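Side-chain contacts in AB hydrolase-1 domain-containing protein (Thermoplasma acidophilum DSM 1728, PDB 3BDI), which is of unknown function but belongs to the AB hydrolase superfamily (ABHD14 family) and is probably a serine hydrolase with the alpha/beta hydrolase fold: residues A[71-74]-A[75-78]; A[171-174]-A[175-178]. All coordinates share one frame; numbering follows the deposited sequence.

Contact 1: A[71-74]-A[75-78]; sequences ASSE and KYGI
The hydroxyl of S73 accepts the backbone N-H of Y76, three residues on. OG lies 3.0 Å from Y76 N, and the N-H...O angle is 153°. The first torsion makes this possible: OG lies anti to its own backbone N (chi1 179°) and beside the carbonyl carbon, which brings it round to the following turn. The backbone adds a second link, a weak one. G77 N donates to S73 O at 2.9 Å, with a bent angle of 123°. Side-chain and main-chain oxygens of one serine thus take the N-H groups at the third and fourth positions ahead, the pattern of an ST motif. S73 OG is also hydrogen-bonded to T14. One water donates to E74 O at 2.7 Å and weakly to G77 O.

Packing is added round the Y76 ring. S73 OG approaches it obliquely, 3.5 Å from Y76 CD2. K75 CG sits over the ring centre, 3.7 Å above the plane on one face. The phenol OH reaches beyond the loop to D92 and N12, and F89 meets the ring edge-to-face.

The loop has no regular helix or strand here, and two hydrogen bonds to S73, one of them weak, close the turn. The S73 hydroxyl satisfies the amide of buried Y76 and also links the turn to T14.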
loop_
_atom_site.group_PDB
_atom_site.type_symbol
_atom_site.label_atom_id
_atom_site.label_comp_id
_atom_site.label_asym_id
_atom_site.label_seq_id
_atom_site.Cartn_x
_atom_site.Cartn_y
_atom_site.Cartn_z
ATOM N N ALA A 71 4.217 10.590 -14.655
ATOM C CA ALA A 71 3.677 11.838 -15.166
ATOM C C ALA A 71 2.612 12.367 -14.249
ATOM O O ALA A 71 1.918 11.581 -13.562
ATOM C CB ALA A 71 3.099 11.585 -16.585
ATOM N N SER A 72 2.444 13.698 -14.279
ATOM C CA SER A 72 1.255 14.296 -13.704
ATOM C C SER A 72 0.007 13.786 -14.410
ATOM O O SER A 72 0.058 13.282 -15.519
ATOM C CB SER A 72 1.335 15.789 -13.892
ATOM O OG SER A 72 2.441 16.340 -13.161
ATOM N N SER A 73 -1.143 13.903 -13.771
ATOM C CA SER A 73 -2.368 13.282 -14.315
ATOM C C SER A 73 -3.611 14.086 -13.953
ATOM O O SER A 73 -3.876 14.318 -12.765
ATOM C CB SER A 73 -2.537 11.878 -13.799
ATOM O OG SER A 73 -3.743 11.303 -14.321
ATOM N N GLU A 74 -4.421 14.459 -14.942
ATOM C CA GLU A 74 -5.704 15.061 -14.644
ATOM C C GLU A 74 -6.649 14.067 -14.027
ATOM O O GLU A 74 -7.375 14.427 -13.104
ATOM C CB GLU A 74 -6.352 15.655 -15.900
ATOM C CG GLU A 74 -5.572 16.828 -16.459
ATOM C CD GLU A 74 -6.077 17.316 -17.779
ATOM O OE1 GLU A 74 -7.299 17.428 -17.957
ATOM O OE2 GLU A 74 -5.245 17.581 -18.677
ATOM N N LYS A 75 -6.683 12.845 -14.549
ATOM C CA LYS A 75 -7.622 11.826 -14.070
ATOM C C LYS A 75 -7.321 11.360 -12.625
ATOM O O LYS A 75 -8.247 11.097 -11.809
ATOM C CB LYS A 75 -7.545 10.620 -15.026
ATOM C CG LYS A 75 -8.481 9.473 -14.733
ATOM C CD LYS A 75 -8.439 8.427 -15.840
ATOM C CE LYS A 75 -9.366 7.273 -15.514
ATOM N NZ LYS A 75 -10.819 7.654 -15.738
ATOM N N TYR A 76 -6.028 11.218 -12.308
ATOM C CA TYR A 76 -5.594 10.583 -11.060
ATOM C C TYR A 76 -4.926 11.517 -10.102
ATOM O O TYR A 76 -4.600 11.114 -8.985
ATOM C CB TYR A 76 -4.627 9.435 -11.386
ATOM C CG TYR A 76 -5.233 8.360 -12.286
ATOM C CD1 TYR A 76 -6.390 7.678 -11.915
ATOM C CD2 TYR A 76 -4.606 7.982 -13.492
ATOM C CE1 TYR A 76 -6.930 6.713 -12.740
ATOM C CE2 TYR A 76 -5.148 7.020 -14.308
ATOM C CZ TYR A 76 -6.283 6.360 -13.916
ATOM O OH TYR A 76 -6.792 5.371 -14.751
ATOM N N GLY A 77 -4.681 12.759 -10.489
ATOM C CA GLY A 77 -3.885 13.651 -9.659
ATOM C C GLY A 77 -4.575 13.912 -8.347
ATOM O O GLY A 77 -5.814 13.960 -8.275
ATOM N N ILE A 78 -3.774 14.073 -7.295
ATOM C CA ILE A 78 -4.321 14.304 -5.951
ATOM C C ILE A 78 -4.063 15.722 -5.470
ATOM O O ILE A 78 -4.323 16.010 -4.299
ATOM C CB ILE A 78 -3.943 13.208 -4.908
ATOM C CG1 ILE A 78 -2.449 12.974 -4.862
ATOM C CG2 ILE A 78 -4.719 11.896 -5.199
ATOM C CD1 ILE A 78 -1.728 14.054 -4.216
HETATM O O HOH W 1 -6.779 15.952 -10.907
#

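Contact 2: A[171-174]-A[175-178]; sequences SIIS and GSRL
I173 and S176 meet across a type II beta turn in the return connection of a beta-alpha-beta unit. Helix 163-172 ends just before the turn, at I172, and strand 177-181 begins just after it. I173 is the first residue to leave helical backbone angles.

Two donors of S176 grip one acceptor, the carbonyl oxygen of I173. S176 N donates to I173 O at 3.2 Å, the bond that closes the turn. This N-H comes from above the carbonyl plane, 41° out of it. The hydroxyl gives the shorter bond, with S176 OG 2.8 Å from I173 O. It approaches in the carbonyl plane, at a C=O...O angle of 146°. The two donors therefore reach the oxygen from different directions. S176 OG stands between its own backbone N and carbonyl carbon (chi1 67°), and this turns the hydroxyl back over the turn. With an alanine here the hydroxyl donor is gone, and the I173 carbonyl would probably be held less firmly, left with the out-of-plane N-H of S176 alone from this turn.

Carbon contacts back up the polar pair. I173 CB lies 3.9 Å from S176 CB, and I173 CG2 is also 3.9 Å from S176 CB. At the outer corner of the turn, S174 and G175 are exposed. G175 has a positive phi, as expected for the third position of a type II turn, where a side chain would run into S174 O.

I173 rests on T150 of strand 150-155. S176 touches L152 of the same strand and A170 of helix 163-172. The turn thus packs against the parallel neighbour of strand 177-181, at the last strand of the sheet.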
loop_
_atom_site.group_PDB
_atom_site.type_symbol
_atom_site.label_atom_id
_atom_site.label_comp_id
_atom_site.label_asym_id
_atom_site.label_seq_id
_atom_site.Cartn_x
_atom_site.Cartn_y
_atom_site.Cartn_z
ATOM N N SER A 171 -9.781 -0.464 16.355
ATOM C CA SER A 171 -11.130 -0.773 16.853
ATOM C C SER A 171 -12.192 -0.729 15.766
ATOM O O SER A 171 -13.125 -1.549 15.726
ATOM C CB SER A 171 -11.494 0.258 17.905
ATOM O OG SER A 171 -10.561 0.275 18.950
ATOM N N ILE A 172 -12.106 0.263 14.902
ATOM C CA ILE A 172 -13.044 0.416 13.812
ATOM C C ILE A 172 -12.990 -0.764 12.829
ATOM O O ILE A 172 -14.033 -1.250 12.371
ATOM C CB ILE A 172 -12.809 1.770 13.070
ATOM C CG1 ILE A 172 -13.116 2.937 14.022
ATOM C CG2 ILE A 172 -13.639 1.874 11.807
ATOM C CD1 ILE A 172 -12.602 4.297 13.529
ATOM N N ILE A 173 -11.794 -1.196 12.430
ATOM C CA ILE A 173 -11.691 -2.264 11.435
ATOM C C ILE A 173 -11.629 -3.597 12.168
ATOM O O ILE A 173 -10.658 -3.953 12.784
ATOM C CB ILE A 173 -10.446 -2.059 10.504
ATOM C CG1 ILE A 173 -10.543 -0.706 9.825
ATOM C CG2 ILE A 173 -10.384 -3.169 9.503
ATOM C CD1 ILE A 173 -9.270 -0.318 9.004
ATOM N N SER A 174 -12.747 -4.353 12.144
ATOM C CA SER A 174 -12.820 -5.619 12.897
ATOM C C SER A 174 -11.815 -6.633 12.449
ATOM O O SER A 174 -11.638 -6.799 11.263
ATOM C CB SER A 174 -14.182 -6.251 12.765
ATOM O OG SER A 174 -15.156 -5.290 13.060
ATOM N N GLY A 175 -11.131 -7.293 13.387
ATOM C CA GLY A 175 -10.129 -8.314 13.025
ATOM C C GLY A 175 -8.778 -7.759 12.632
ATOM O O GLY A 175 -7.778 -8.557 12.473
ATOM N N SER A 176 -8.719 -6.423 12.442
ATOM C CA SER A 176 -7.437 -5.758 12.159
ATOM C C SER A 176 -6.388 -6.159 13.176
ATOM O O SER A 176 -6.712 -6.442 14.354
ATOM C CB SER A 176 -7.580 -4.231 12.021
ATOM O OG SER A 176 -7.937 -3.567 13.225
ATOM N N ARG A 177 -5.157 -6.338 12.699
ATOM C CA ARG A 177 -3.944 -6.658 13.517
ATOM C C ARG A 177 -3.200 -5.275 13.624
ATOM O O ARG A 177 -2.833 -4.734 12.608
ATOM C CB ARG A 177 -3.044 -7.727 12.799
ATOM C CG ARG A 177 -1.640 -7.908 13.378
ATOM C CD ARG A 177 -0.966 -9.211 12.833
ATOM N NE ARG A 177 0.410 -9.268 13.285
ATOM C CZ ARG A 177 1.298 -10.128 12.727
ATOM N NH1 ARG A 177 0.908 -11.021 11.796
ATOM N NH2 ARG A 177 2.524 -10.214 13.199
ATOM N N LEU A 178 -3.079 -4.684 14.824
ATOM C CA LEU A 178 -2.231 -3.468 15.052
ATOM C C LEU A 178 -0.879 -3.864 15.602
ATOM O O LEU A 178 -0.782 -4.560 16.619
ATOM C CB LEU A 178 -2.865 -2.491 16.039
ATOM C CG LEU A 178 -2.064 -1.247 16.442
ATOM C CD1 LEU A 178 -1.712 -0.432 15.171
ATOM C CD2 LEU A 178 -2.813 -0.416 17.486
#

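From the N terminus, the chain passes through strand 57-62 and then enters the loop that leads to helix 83-96. Contact 1 closes a turn in this loop and ties it to the hairpin of strands 5-11 and 14-21. Much later the chain forms strand 150-155 and helix 163-172. Contact 2 then turns it into strand 177-181, the last strand at the other edge of the sheet. The contacts are in series: they neither nest nor cross. They lie on opposite sides of the chain's centre. The centres of contact 1 and contact 2 are about 32 Å apart. The nearest atoms of contact 1 and contact 2 are about 19 Å apart. Each is a local turn, and they do not touch.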